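Local coordinates for protein dextranase (Pseudarthrobacter oxydans, PDB 6NZS) that hydrolyses internal alpha-(1->6)-glucosidic linkages of dextran, as an endo-acting enzyme of glycoside hydrolase family 49, at residues G370-K375 and K392-D397; I414-T419 and M474-I479; R421-V426 and T469-M474; L494-N499 and E531-G536. All blocks are in the same frame, centred on the assembly; numbering follows the deposited sequence.

Contact 1: G370-K375 and K392-D397; sequences GIELYK and KMYHSD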
loop_
_atom_site.group_PDB
_atom_site.type_symbol
_atom_site.label_atom_id
_atom_site.label_comp_id
_atom_site.label_asym_id
_atom_site.label_seq_id
_atom_site.Cartn_x
_atom_site.Cartn_y
_atom_site.Cartn_z
ATOM N N GLY A 370 -0.763 2.933 -4.823
ATOM C CA GLY A 370 -1.850 2.431 -4.008
ATOM C C GLY A 370 -3.205 2.921 -4.482
ATOM O O GLY A 370 -3.400 3.238 -5.663
ATOM N N ILE A 371 -4.125 3.051 -3.597
ATOM C CA ILE A 371 -5.508 3.190 -4.032
ATOM C C ILE A 371 -5.882 4.655 -4.194
ATOM O O ILE A 371 -5.399 5.542 -3.485
ATOM C CB ILE A 371 -6.453 2.441 -3.070
ATOM C CG1 ILE A 371 -7.823 2.192 -3.728
ATOM C CG2 ILE A 371 -6.583 3.203 -1.755
ATOM C CD1 ILE A 371 -8.655 1.145 -3.028
ATOM N N GLU A 372 -6.774 4.899 -5.148
ATOM C CA GLU A 372 -7.457 6.174 -5.302
ATOM C C GLU A 372 -8.928 5.935 -4.982
ATOM O O GLU A 372 -9.609 5.182 -5.693
ATOM C CB GLU A 372 -7.283 6.700 -6.729
ATOM C CG GLU A 372 -7.925 8.072 -6.978
ATOM C CD GLU A 372 -7.604 8.643 -8.352
ATOM O OE1 GLU A 372 -6.613 8.197 -8.978
ATOM O OE2 GLU A 372 -8.352 9.546 -8.804
ATOM N N LEU A 373 -9.405 6.539 -3.898
ATOM C CA LEU A 373 -10.803 6.429 -3.499
ATOM C C LEU A 373 -11.584 7.575 -4.132
ATOM O O LEU A 373 -11.239 8.746 -3.950
ATOM C CB LEU A 373 -10.937 6.447 -1.977
ATOM C CG LEU A 373 -10.249 5.261 -1.286
ATOM C CD1 LEU A 373 -10.044 5.572 0.178
ATOM C CD2 LEU A 373 -11.093 4.014 -1.441
ATOM N N TYR A 374 -12.622 7.229 -4.888
ATOM C CA TYR A 374 -13.403 8.226 -5.601
ATOM C C TYR A 374 -14.432 8.868 -4.664
ATOM O O TYR A 374 -14.620 8.441 -3.524
ATOM C CB TYR A 374 -13.958 7.621 -6.898
ATOM C CG TYR A 374 -12.805 7.351 -7.850
ATOM C CD1 TYR A 374 -11.995 6.216 -7.704
ATOM C CD2 TYR A 374 -12.463 8.262 -8.838
ATOM C CE1 TYR A 374 -10.900 5.990 -8.545
ATOM C CE2 TYR A 374 -11.371 8.040 -9.685
ATOM C CZ TYR A 374 -10.595 6.904 -9.528
ATOM O OH TYR A 374 -9.515 6.694 -10.366
ATOM N N LYS A 375 -15.074 9.934 -5.141
ATOM C CA LYS A 375 -15.902 10.750 -4.258
ATOM C C LYS A 375 -16.919 9.899 -3.504
ATOM O O LYS A 375 -17.588 9.041 -4.085
ATOM C CB LYS A 375 -16.632 11.821 -5.074
ATOM C CG LYS A 375 -17.486 12.734 -4.206
ATOM C CD LYS A 375 -18.172 13.819 -5.019
ATOM C CE LYS A 375 -19.016 14.699 -4.117
ATOM N NZ LYS A 375 -19.554 15.878 -4.851
ATOM N N LYS A 392 -3.890 8.156 -2.608
ATOM C CA LYS A 392 -4.136 9.225 -3.570
ATOM C C LYS A 392 -5.437 9.906 -3.164
ATOM O O LYS A 392 -6.533 9.413 -3.447
ATOM C CB LYS A 392 -4.170 8.649 -4.979
ATOM C CG LYS A 392 -2.776 8.198 -5.434
ATOM C CD LYS A 392 -2.825 7.033 -6.417
ATOM C CE LYS A 392 -3.288 7.485 -7.792
ATOM N NZ LYS A 392 -3.002 6.478 -8.863
ATOM N N MET A 393 -5.297 11.040 -2.486
ATOM C CA MET A 393 -6.417 11.745 -1.866
ATOM C C MET A 393 -6.856 12.835 -2.838
ATOM O O MET A 393 -6.513 14.009 -2.706
ATOM C CB MET A 393 -5.995 12.311 -0.511
ATOM C CG MET A 393 -5.355 11.279 0.422
ATOM S SD MET A 393 -6.311 9.761 0.624
ATOM C CE MET A 393 -7.834 10.391 1.339
ATOM N N TYR A 394 -7.627 12.419 -3.842
ATOM C CA TYR A 394 -7.952 13.279 -4.967
ATOM C C TYR A 394 -9.423 13.657 -5.024
ATOM O O TYR A 394 -9.831 14.310 -5.992
ATOM C CB TYR A 394 -7.584 12.591 -6.292
ATOM C CG TYR A 394 -6.105 12.296 -6.514
ATOM C CD1 TYR A 394 -5.119 12.820 -5.675
ATOM C CD2 TYR A 394 -5.707 11.491 -7.571
ATOM C CE1 TYR A 394 -3.767 12.540 -5.893
ATOM C CE2 TYR A 394 -4.372 11.210 -7.799
ATOM C CZ TYR A 394 -3.404 11.740 -6.960
ATOM O OH TYR A 394 -2.072 11.437 -7.201
ATOM N N HIS A 395 -10.231 13.258 -4.042
ATOM C CA HIS A 395 -11.678 13.384 -4.175
ATOM C C HIS A 395 -12.328 13.769 -2.856
ATOM O O HIS A 395 -11.838 13.438 -1.776
ATOM C CB HIS A 395 -12.295 12.077 -4.689
ATOM C CG HIS A 395 -11.721 11.630 -5.993
ATOM N ND1 HIS A 395 -12.172 12.101 -7.209
ATOM C CD2 HIS A 395 -10.689 10.799 -6.268
ATOM C CE1 HIS A 395 -11.454 11.559 -8.177
ATOM N NE2 HIS A 395 -10.543 10.769 -7.632
ATOM N N SER A 396 -13.475 14.433 -2.967
ATOM C CA SER A 396 -14.237 14.853 -1.802
ATOM C C SER A 396 -14.921 13.667 -1.125
ATOM O O SER A 396 -15.148 12.607 -1.720
ATOM C CB SER A 396 -15.311 15.857 -2.223
ATOM O OG SER A 396 -14.707 17.018 -2.774
ATOM N N ASP A 397 -15.249 13.859 0.151
ATOM C CA ASP A 397 -16.111 12.933 0.887
ATOM C C ASP A 397 -15.495 11.536 0.973
ATOM O O ASP A 397 -16.146 10.521 0.707
ATOM C CB ASP A 397 -17.532 12.896 0.300
ATOM C CG ASP A 397 -18.210 14.258 0.307
ATOM O OD1 ASP A 397 -17.988 15.042 1.254
ATOM O OD2 ASP A 397 -18.980 14.539 -0.641
HETATM O O HOH W 1 -3.744 3.482 -8.479
HETATM O O HOH W 2 -7.435 7.061 -1.756
HETATM O O HOH W 3 -5.689 5.758 -10.178
HETATM O O HOH W 4 -9.195 9.903 -2.843
#

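Contact 2: I414-T419 and M474-I479; sequences IQWGWT and MRFENI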
loop_
_atom_site.group_PDB
_atom_site.type_symbol
_atom_site.label_atom_id
_atom_site.label_comp_id
_atom_site.label_asym_id
_atom_site.label_seq_id
_atom_site.Cartn_x
_atom_site.Cartn_y
_atom_site.Cartn_z
ATOM N N ILE A 414 1.159 10.016 1.422
ATOM C CA ILE A 414 -0.121 10.641 1.090
ATOM C C ILE A 414 0.108 11.707 0.020
ATOM O O ILE A 414 1.014 12.535 0.148
ATOM C CB ILE A 414 -0.730 11.268 2.351
ATOM C CG1 ILE A 414 -1.232 10.176 3.297
ATOM C CG2 ILE A 414 -1.843 12.251 1.989
ATOM C CD1 ILE A 414 -1.245 10.586 4.767
ATOM N N GLN A 415 -0.730 11.710 -1.027
ATOM C CA GLN A 415 -0.596 12.630 -2.158
ATOM C C GLN A 415 -1.935 13.301 -2.444
ATOM O O GLN A 415 -2.953 12.616 -2.557
ATOM C CB GLN A 415 -0.193 11.833 -3.401
ATOM C CG GLN A 415 -0.045 12.665 -4.679
ATOM C CD GLN A 415 1.089 13.649 -4.573
ATOM O OE1 GLN A 415 0.879 14.853 -4.441
ATOM N NE2 GLN A 415 2.319 13.135 -4.600
ATOM N N TRP A 416 -1.931 14.631 -2.608
ATOM C CA TRP A 416 -3.102 15.321 -3.150
ATOM C C TRP A 416 -2.750 16.325 -4.241
ATOM O O TRP A 416 -3.640 17.053 -4.707
ATOM C CB TRP A 416 -3.987 15.953 -2.059
ATOM C CG TRP A 416 -3.419 17.142 -1.340
ATOM C CD1 TRP A 416 -3.443 18.451 -1.748
ATOM C CD2 TRP A 416 -2.767 17.135 -0.061
ATOM N NE1 TRP A 416 -2.845 19.250 -0.800
ATOM C CE2 TRP A 416 -2.420 18.468 0.242
ATOM C CE3 TRP A 416 -2.460 16.130 0.865
ATOM C CZ2 TRP A 416 -1.774 18.823 1.428
ATOM C CZ3 TRP A 416 -1.804 16.483 2.040
ATOM C CH2 TRP A 416 -1.466 17.818 2.308
ATOM N N GLY A 417 -1.494 16.364 -4.685
ATOM C CA GLY A 417 -1.065 17.284 -5.723
ATOM C C GLY A 417 -1.115 16.719 -7.129
ATOM O O GLY A 417 -2.056 15.992 -7.481
ATOM N N TRP A 418 -0.095 17.060 -7.931
ATOM C CA TRP A 418 0.072 16.707 -9.348
ATOM C C TRP A 418 -0.753 17.564 -10.307
ATOM O O TRP A 418 -0.318 17.806 -11.437
ATOM C CB TRP A 418 -0.167 15.222 -9.647
ATOM C CG TRP A 418 0.835 14.243 -9.068
ATOM C CD1 TRP A 418 0.564 13.219 -8.199
ATOM C CD2 TRP A 418 2.242 14.157 -9.365
ATOM N NE1 TRP A 418 1.717 12.521 -7.918
ATOM C CE2 TRP A 418 2.758 13.075 -8.617
ATOM C CE3 TRP A 418 3.115 14.903 -10.170
ATOM C CZ2 TRP A 418 4.103 12.707 -8.662
ATOM C CZ3 TRP A 418 4.456 14.533 -10.216
ATOM C CH2 TRP A 418 4.937 13.449 -9.456
ATOM N N THR A 419 -1.959 17.959 -9.912
ATOM C CA THR A 419 -2.792 18.865 -10.697
ATOM C C THR A 419 -3.582 19.720 -9.722
ATOM O O THR A 419 -3.750 19.339 -8.557
ATOM C CB THR A 419 -3.789 18.117 -11.608
ATOM O OG1 THR A 419 -4.825 17.505 -10.824
ATOM C CG2 THR A 419 -3.132 17.057 -12.465
ATOM N N MET A 474 -9.414 18.858 4.980
ATOM C CA MET A 474 -8.804 17.535 4.997
ATOM C C MET A 474 -8.142 17.365 6.349
ATOM O O MET A 474 -7.323 18.201 6.750
ATOM C CB MET A 474 -7.778 17.389 3.876
ATOM C CG MET A 474 -8.324 17.738 2.509
ATOM S SD MET A 474 -7.478 16.844 1.196
ATOM C CE MET A 474 -5.824 17.467 1.393
ATOM N N ARG A 475 -8.507 16.301 7.052
ATOM C CA ARG A 475 -7.996 16.021 8.385
ATOM C C ARG A 475 -7.299 14.668 8.392
ATOM O O ARG A 475 -7.872 13.660 7.963
ATOM C CB ARG A 475 -9.126 16.025 9.421
ATOM C CG ARG A 475 -8.656 15.800 10.854
ATOM C CD ARG A 475 -9.790 16.062 11.841
ATOM N NE ARG A 475 -9.368 15.936 13.234
ATOM C CZ ARG A 475 -9.073 16.963 14.027
ATOM N NH1 ARG A 475 -9.154 18.206 13.567
ATOM N NH2 ARG A 475 -8.701 16.748 15.287
ATOM N N PHE A 476 -6.062 14.656 8.873
ATOM C CA PHE A 476 -5.264 13.442 9.008
ATOM C C PHE A 476 -4.936 13.325 10.488
ATOM O O PHE A 476 -4.190 14.153 11.019
ATOM C CB PHE A 476 -3.973 13.559 8.196
ATOM C CG PHE A 476 -4.193 13.849 6.742
ATOM C CD1 PHE A 476 -4.265 15.151 6.283
ATOM C CD2 PHE A 476 -4.330 12.817 5.831
ATOM C CE1 PHE A 476 -4.473 15.424 4.935
ATOM C CE2 PHE A 476 -4.545 13.078 4.494
ATOM C CZ PHE A 476 -4.617 14.374 4.037
ATOM N N GLU A 477 -5.482 12.318 11.160
ATOM C CA GLU A 477 -5.303 12.175 12.602
ATOM C C GLU A 477 -4.682 10.826 12.910
ATOM O O GLU A 477 -5.253 9.785 12.563
ATOM C CB GLU A 477 -6.623 12.339 13.361
ATOM C CG GLU A 477 -6.451 12.130 14.856
ATOM C CD GLU A 477 -7.554 12.744 15.695
ATOM O OE1 GLU A 477 -8.437 13.418 15.127
ATOM O OE2 GLU A 477 -7.520 12.551 16.929
ATOM N N ASN A 478 -3.530 10.859 13.594
ATOM C CA ASN A 478 -2.719 9.701 13.960
ATOM C C ASN A 478 -2.012 9.145 12.733
ATOM O O ASN A 478 -2.567 8.320 12.002
ATOM C CB ASN A 478 -3.522 8.631 14.714
ATOM C CG ASN A 478 -4.204 9.182 15.943
ATOM O OD1 ASN A 478 -3.717 10.126 16.564
ATOM N ND2 ASN A 478 -5.342 8.603 16.296
ATOM N N ILE A 479 -0.796 9.620 12.488
ATOM C CA ILE A 479 0.083 9.068 11.466
ATOM C C ILE A 479 1.364 8.698 12.192
ATOM O O ILE A 479 2.188 9.567 12.507
ATOM C CB ILE A 479 0.365 10.044 10.322
ATOM C CG1 ILE A 479 -0.928 10.601 9.710
ATOM C CG2 ILE A 479 1.203 9.334 9.260
ATOM C CD1 ILE A 479 -0.671 11.693 8.668
#

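Contact 3: R421-V426 and T469-M474; sequences RNIDNV and TTVKNM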
loop_
_atom_site.group_PDB
_atom_site.type_symbol
_atom_site.label_atom_id
_atom_site.label_comp_id
_atom_site.label_asym_id
_atom_site.label_seq_id
_atom_site.Cartn_x
_atom_site.Cartn_y
_atom_site.Cartn_z
ATOM N N ARG A 421 -6.936 20.717 -7.977
ATOM C CA ARG A 421 -8.057 19.847 -7.642
ATOM C C ARG A 421 -9.085 20.617 -6.828
ATOM O O ARG A 421 -8.768 21.612 -6.171
ATOM C CB ARG A 421 -7.601 18.607 -6.851
ATOM C CG ARG A 421 -6.645 17.720 -7.618
ATOM C CD ARG A 421 -6.191 16.510 -6.794
ATOM N NE ARG A 421 -5.047 15.840 -7.412
ATOM C CZ ARG A 421 -5.129 15.000 -8.439
ATOM N NH1 ARG A 421 -6.313 14.706 -8.980
ATOM N NH2 ARG A 421 -4.029 14.451 -8.934
ATOM N N ASN A 422 -10.332 20.132 -6.883
ATOM C CA ASN A 422 -11.421 20.591 -6.025
ATOM C C ASN A 422 -11.753 19.450 -5.069
ATOM O O ASN A 422 -12.298 18.423 -5.488
ATOM C CB ASN A 422 -12.641 20.976 -6.860
ATOM C CG ASN A 422 -12.472 22.311 -7.548
ATOM O OD1 ASN A 422 -12.020 23.281 -6.949
ATOM N ND2 ASN A 422 -12.837 22.365 -8.828
ATOM N N ILE A 423 -11.411 19.626 -3.792
ATOM C CA ILE A 423 -11.568 18.593 -2.775
ATOM C C ILE A 423 -12.131 19.225 -1.513
ATOM O O ILE A 423 -11.672 20.291 -1.086
ATOM C CB ILE A 423 -10.217 17.926 -2.442
ATOM C CG1 ILE A 423 -9.616 17.273 -3.682
ATOM C CG2 ILE A 423 -10.392 16.915 -1.317
ATOM C CD1 ILE A 423 -8.189 16.786 -3.468
ATOM N N ASP A 424 -13.093 18.541 -0.891
ATOM C CA ASP A 424 -13.680 18.965 0.373
ATOM C C ASP A 424 -14.016 17.720 1.187
ATOM O O ASP A 424 -14.503 16.731 0.636
ATOM C CB ASP A 424 -14.960 19.768 0.081
ATOM C CG ASP A 424 -15.528 20.498 1.299
ATOM O OD1 ASP A 424 -14.952 20.494 2.400
ATOM O OD2 ASP A 424 -16.607 21.115 1.128
ATOM N N ASN A 425 -13.739 17.769 2.492
ATOM C CA ASN A 425 -14.247 16.792 3.456
ATOM C C ASN A 425 -13.554 15.439 3.337
ATOM O O ASN A 425 -14.160 14.444 2.928
ATOM C CB ASN A 425 -15.776 16.645 3.380
ATOM C CG ASN A 425 -16.329 15.723 4.451
ATOM O OD1 ASN A 425 -15.859 15.722 5.589
ATOM N ND2 ASN A 425 -17.322 14.917 4.086
ATOM N N VAL A 426 -12.286 15.394 3.727
ATOM C CA VAL A 426 -11.487 14.174 3.702
ATOM C C VAL A 426 -11.020 13.888 5.123
ATOM O O VAL A 426 -10.549 14.796 5.820
ATOM C CB VAL A 426 -10.295 14.332 2.745
ATOM C CG1 VAL A 426 -9.335 13.166 2.882
ATOM C CG2 VAL A 426 -10.789 14.457 1.309
ATOM N N THR A 469 -9.514 26.786 -8.133
ATOM C CA THR A 469 -9.783 25.487 -7.537
ATOM C C THR A 469 -9.406 25.549 -6.062
ATOM O O THR A 469 -8.583 26.374 -5.655
ATOM C CB THR A 469 -8.991 24.375 -8.242
ATOM O OG1 THR A 469 -7.586 24.628 -8.116
ATOM C CG2 THR A 469 -9.353 24.312 -9.726
ATOM N N THR A 470 -10.032 24.684 -5.258
ATOM C CA THR A 470 -9.830 24.702 -3.814
ATOM C C THR A 470 -9.734 23.286 -3.264
ATOM O O THR A 470 -10.606 22.452 -3.528
ATOM C CB THR A 470 -10.968 25.446 -3.108
ATOM O OG1 THR A 470 -11.076 26.765 -3.654
ATOM C CG2 THR A 470 -10.684 25.563 -1.628
ATOM N N VAL A 471 -8.677 23.035 -2.494
ATOM C CA VAL A 471 -8.521 21.832 -1.682
ATOM C C VAL A 471 -8.730 22.257 -0.233
ATOM O O VAL A 471 -7.977 23.095 0.283
ATOM C CB VAL A 471 -7.127 21.219 -1.887
ATOM C CG1 VAL A 471 -6.869 20.101 -0.882
ATOM C CG2 VAL A 471 -6.983 20.727 -3.318
ATOM N N LYS A 472 -9.745 21.700 0.429
ATOM C CA LYS A 472 -10.066 22.186 1.765
ATOM C C LYS A 472 -10.629 21.088 2.658
ATOM O O LYS A 472 -11.158 20.074 2.191
ATOM C CB LYS A 472 -11.035 23.377 1.710
ATOM C CG LYS A 472 -12.386 23.036 1.114
ATOM C CD LYS A 472 -13.277 24.268 1.072
ATOM C CE LYS A 472 -14.657 23.912 0.559
ATOM N NZ LYS A 472 -15.484 25.136 0.378
ATOM N N ASN A 473 -10.518 21.322 3.968
ATOM C CA ASN A 473 -11.185 20.499 4.971
ATOM C C ASN A 473 -10.726 19.045 4.891
ATOM O O ASN A 473 -11.522 18.119 4.751
ATOM C CB ASN A 473 -12.707 20.627 4.867
ATOM C CG ASN A 473 -13.182 22.041 5.126
ATOM O OD1 ASN A 473 -12.668 22.727 6.011
ATOM N ND2 ASN A 473 -14.160 22.490 4.346
ATOM N N MET A 474 -9.414 18.858 4.980
ATOM C CA MET A 474 -8.804 17.535 4.997
ATOM C C MET A 474 -8.142 17.365 6.349
ATOM O O MET A 474 -7.323 18.201 6.750
ATOM C CB MET A 474 -7.778 17.389 3.876
ATOM C CG MET A 474 -8.324 17.738 2.509
ATOM S SD MET A 474 -7.478 16.844 1.196
ATOM C CE MET A 474 -5.824 17.467 1.393
#

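Contact 4: L494-N499 and E531-G536; sequences LSDTEN and EKVTIG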
loop_
_atom_site.group_PDB
_atom_site.type_symbol
_atom_site.label_atom_id
_atom_site.label_comp_id
_atom_site.label_asym_id
_atom_site.label_seq_id
_atom_site.Cartn_x
_atom_site.Cartn_y
_atom_site.Cartn_z
ATOM N N LEU A 494 -1.166 23.791 -5.731
ATOM C CA LEU A 494 -1.663 24.032 -7.077
ATOM C C LEU A 494 -3.091 24.549 -7.072
ATOM O O LEU A 494 -3.644 24.825 -8.143
ATOM C CB LEU A 494 -1.561 22.757 -7.919
ATOM C CG LEU A 494 -0.147 22.182 -8.074
ATOM C CD1 LEU A 494 -0.201 20.829 -8.770
ATOM C CD2 LEU A 494 0.746 23.155 -8.836
ATOM N N SER A 495 -3.681 24.694 -5.889
ATOM C CA SER A 495 -5.037 25.174 -5.691
ATOM C C SER A 495 -5.045 25.999 -4.415
ATOM O O SER A 495 -4.144 25.877 -3.580
ATOM C CB SER A 495 -6.013 23.996 -5.511
ATOM O OG SER A 495 -5.965 23.082 -6.597
ATOM N N ASP A 496 -6.052 26.865 -4.271
ATOM C CA ASP A 496 -6.322 27.433 -2.957
ATOM C C ASP A 496 -6.430 26.291 -1.956
ATOM O O ASP A 496 -7.028 25.251 -2.248
ATOM C CB ASP A 496 -7.634 28.220 -2.966
ATOM C CG ASP A 496 -7.511 29.572 -3.654
ATOM O OD1 ASP A 496 -6.421 29.940 -4.147
ATOM O OD2 ASP A 496 -8.544 30.275 -3.718
ATOM N N THR A 497 -5.826 26.472 -0.782
ATOM C CA THR A 497 -5.678 25.391 0.186
ATOM C C THR A 497 -6.110 25.891 1.555
ATOM O O THR A 497 -5.547 26.865 2.067
ATOM C CB THR A 497 -4.222 24.920 0.218
ATOM O OG1 THR A 497 -3.859 24.420 -1.073
ATOM C CG2 THR A 497 -4.047 23.809 1.243
ATOM N N GLU A 498 -7.118 25.239 2.145
ATOM C CA GLU A 498 -7.724 25.734 3.374
ATOM C C GLU A 498 -8.019 24.608 4.355
ATOM O O GLU A 498 -8.456 23.522 3.963
ATOM C CB GLU A 498 -9.029 26.488 3.081
ATOM C CG GLU A 498 -8.827 27.734 2.249
ATOM C CD GLU A 498 -10.096 28.197 1.571
ATOM O OE1 GLU A 498 -11.190 27.821 2.035
ATOM O OE2 GLU A 498 -9.988 28.936 0.570
ATOM N N ASN A 499 -7.793 24.894 5.634
ATOM C CA ASN A 499 -8.180 24.024 6.742
ATOM C C ASN A 499 -7.712 22.580 6.545
ATOM O O ASN A 499 -8.497 21.631 6.496
ATOM C CB ASN A 499 -9.682 24.103 7.041
ATOM C CG ASN A 499 -10.015 23.581 8.416
ATOM O OD1 ASN A 499 -9.230 23.729 9.348
ATOM N ND2 ASN A 499 -11.178 22.948 8.553
ATOM N N GLU A 531 -1.200 34.963 -11.012
ATOM C CA GLU A 531 -2.048 35.047 -9.831
ATOM C C GLU A 531 -1.752 33.861 -8.921
ATOM O O GLU A 531 -1.836 32.706 -9.355
ATOM C CB GLU A 531 -3.517 35.041 -10.239
ATOM C CG GLU A 531 -4.478 35.146 -9.061
ATOM C CD GLU A 531 -5.929 35.025 -9.473
ATOM O OE1 GLU A 531 -6.210 35.014 -10.692
ATOM O OE2 GLU A 531 -6.793 34.938 -8.571
ATOM N N LYS A 532 -1.417 34.147 -7.665
ATOM C CA LYS A 532 -1.046 33.111 -6.710
ATOM C C LYS A 532 -2.284 32.475 -6.097
ATOM O O LYS A 532 -3.267 33.155 -5.796
ATOM C CB LYS A 532 -0.219 33.717 -5.574
ATOM C CG LYS A 532 1.270 33.782 -5.829
ATOM C CD LYS A 532 2.057 33.793 -4.533
ATOM C CE LYS A 532 3.321 34.610 -4.686
ATOM N NZ LYS A 532 4.259 34.391 -3.559
ATOM N N VAL A 533 -2.227 31.156 -5.894
ATOM C CA VAL A 533 -3.205 30.533 -5.014
ATOM C C VAL A 533 -3.005 31.065 -3.598
ATOM O O VAL A 533 -1.947 31.595 -3.239
ATOM C CB VAL A 533 -3.138 28.996 -5.026
ATOM C CG1 VAL A 533 -3.277 28.470 -6.439
ATOM C CG2 VAL A 533 -1.835 28.506 -4.382
ATOM N N THR A 534 -4.041 30.918 -2.783
ATOM C CA THR A 534 -4.008 31.352 -1.398
ATOM C C THR A 534 -4.017 30.142 -0.475
ATOM O O THR A 534 -4.625 29.108 -0.778
ATOM C CB THR A 534 -5.207 32.249 -1.082
ATOM O OG1 THR A 534 -6.412 31.488 -1.201
ATOM C CG2 THR A 534 -5.262 33.417 -2.055
ATOM N N ILE A 535 -3.310 30.264 0.642
ATOM C CA ILE A 535 -3.439 29.337 1.757
ATOM C C ILE A 535 -4.190 30.060 2.859
ATOM O O ILE A 535 -3.874 31.214 3.183
ATOM C CB ILE A 535 -2.073 28.832 2.249
ATOM C CG1 ILE A 535 -1.314 28.197 1.092
ATOM C CG2 ILE A 535 -2.269 27.835 3.380
ATOM C CD1 ILE A 535 0.114 27.908 1.414
ATOM N N GLY A 536 -5.207 29.401 3.402
ATOM C CA GLY A 536 -6.043 30.037 4.398
ATOM C C GLY A 536 -5.250 30.539 5.589
ATOM O O GLY A 536 -4.139 30.084 5.880
HETATM O O HOH W 5 -8.838 32.678 -2.125
HETATM O O HOH W 6 -7.390 30.289 0.906
#

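Contact 1: G370-K375 and K392-D397
Tyr374 lies over one face of the His395 imidazole, its CA 4.0 Å from the ring centroid, while its phenol ring meets the imidazole obliquely, the planes at 38°. At the imidazole edge, close to the ring plane, NE2 donates a straight hydrogen bond to the anti lone pair of Glu372 OE2 (2.8 Å), with carboxylate and ring nearly coplanar. That carboxylate also meets the edge of the Tyr394 ring, where CD2 is 3.5 Å from Glu372 OE2; one face of the same ring carries CB of Lys392. Replacing His395 by an alanine would probably leave Glu372 OE2 without this N-H and its carboxylate freer to turn. Lys392 N donates to Ile371 O (3.1 Å), after which water joins the two backbones: one molecule bridges Ile371 O, Leu373 N and Lys392 O, another Leu373 O, Lys392 O and Tyr394 N. Lys392 NZ stays 4.0 Å from Glu372 OE1 and forms its salt bridge with Asp369, though a third water, near both, can bridge it to OE1. The short strand 371-372 of the beta-helix thus gives way to a hydrated polar network in which the direct His-carboxylate bond fixes Glu372 at one oxygen and water lies at the other.

Contact 2: I414-T419 and M474-I479
Trp416 holds CG between its backbone N and carbonyl carbon (chi1 70°), and Met474 bends at its last torsion (chi3 -62°), which sets the methyl CE over the indole. CE packs on one face at 3.4 Å from Trp416 CD2, making a CH-pi contact with the five-membered ring; the sulfur stands farther off and obliquely, completing a Met-aromatic pair. Beside it the Phe476 ring is nearly parallel to the indole (19°) but displaced, touching it through Trp416 CZ3, which lies 4.0 Å from Phe476 CZ. Ile414 passes Phe476 in the opposite sense, bringing its CG2 branch to 3.8 Å from Phe476 CE2. Its other branch meets Ile479 tip to tip, CD1 of Ile414 lying 4.1 Å from CD1 of Ile479. Leu450, from the next turn, touches both isoleucines and Phe476. With CA of Ile414 and CA of Phe476 9.8 Å apart and apolar side chains interleaved between the backbones, this is the packed interior of a parallel beta-helix, where strand 414-415 on one wall faces strand 469-482 on another.

Contact 3: R421-V426 and T469-M474
Successive turns of the parallel beta-helix meet here as neighbouring strands, Ile423 pairing with Val471 and Val426 with Met474, the strand axes 4.7 Å apart and only 6° from parallel. Ile423 bonds on both sides of Val471: its N donates to Thr470 O (3.0 Å) and its O accepts from Lys472 N (2.8 Å). Farther on, Val426 N binds Asn473 O. One residue before Ile423, a side chain stands in for a backbone carbonyl, Asn422 OD1 taking the N-H of Thr470 at 3.0 Å. Asp424 reaches across with CG anti to the backbone N (chi1 -169°), and its OD1 receives ND2 of Asn473 on the syn side but 32° out of the carboxylate plane, 2.9 Å away. The other oxygen, OD2, lies 3.5 Å from Lys472 CE, while the ammonium stays beyond salt-bridge range. An alanine at Asp424 would probably leave Asn473 ND2 without this acceptor and Lys472 without one nearby negative charge. On the inward face Met474 SD approaches Ile423 CG2 (3.8 Å), and Met474 CG lies beside Val426. The two faces therefore differ in chemistry: apolar packing inside, and outside a carboxylate-amide bond that adds side-chain cohesion to the backbone ladder.

Contact 4: L494-N499 and E531-G536
Thr534 OG1 is gripped through two waters, one 2.9 Å from it and bound also to Asp496 OD2, the other 2.6 Å from it and bound also to Glu498 OE2. The backbone of Thr534 is held as well. Its N-H goes to Asp496 OD1 at 2.9 Å, coming from above the carboxylate plane (49° out of it), and its O accepts a bond from Thr497 N (2.9 Å). On the other side of the bridge, Thr497 O receives Gly536 N, also at 2.9 Å. A CB on Gly536 would come tightly up to Glu498 CG (3.4 Å), consistent with a glycine where the chains run close. Val533 packs against backbone, with CG1 3.7 Å from Ser495 C, and Ile535 lays CG2 3.7 Å from Thr497 O and also touches Leu522 and Arg524. Residues 531-536 thus run alongside the start of strand 495-507. Backbone bonds and one carboxylate supply the direct hold; on the exposed side, at Thr534, water donates to Asp496 OD2 and Glu498 OE2, and with the Thr534 N-H on Asp496 OD1 this probably stabilises the carboxylates in their charged form.

Contact 2 alone is wholly buried and wholly apolar across its segments, a meeting of side chains from different walls of the beta-helix; contacts 1, 3 and 4 join neighbouring turns and are partly exposed. Contacts 2 and 3 share Met474 and strand 469-482, contact 3 taking its backbone edge and contact 2 its inward side chains. The next turn, strand 495-507, pairs with 469-474 and makes contact 4 on its far edge. Chemistry follows place: a backbone ladder, weaker about Asn425, in contact 3, a single bridge aided by a carboxylate in contact 4, and mostly side chains and water in contact 1. Ser396 and Asp397 of contact 1 hydrogen-bond to Asp424 and Asn425 of contact 3.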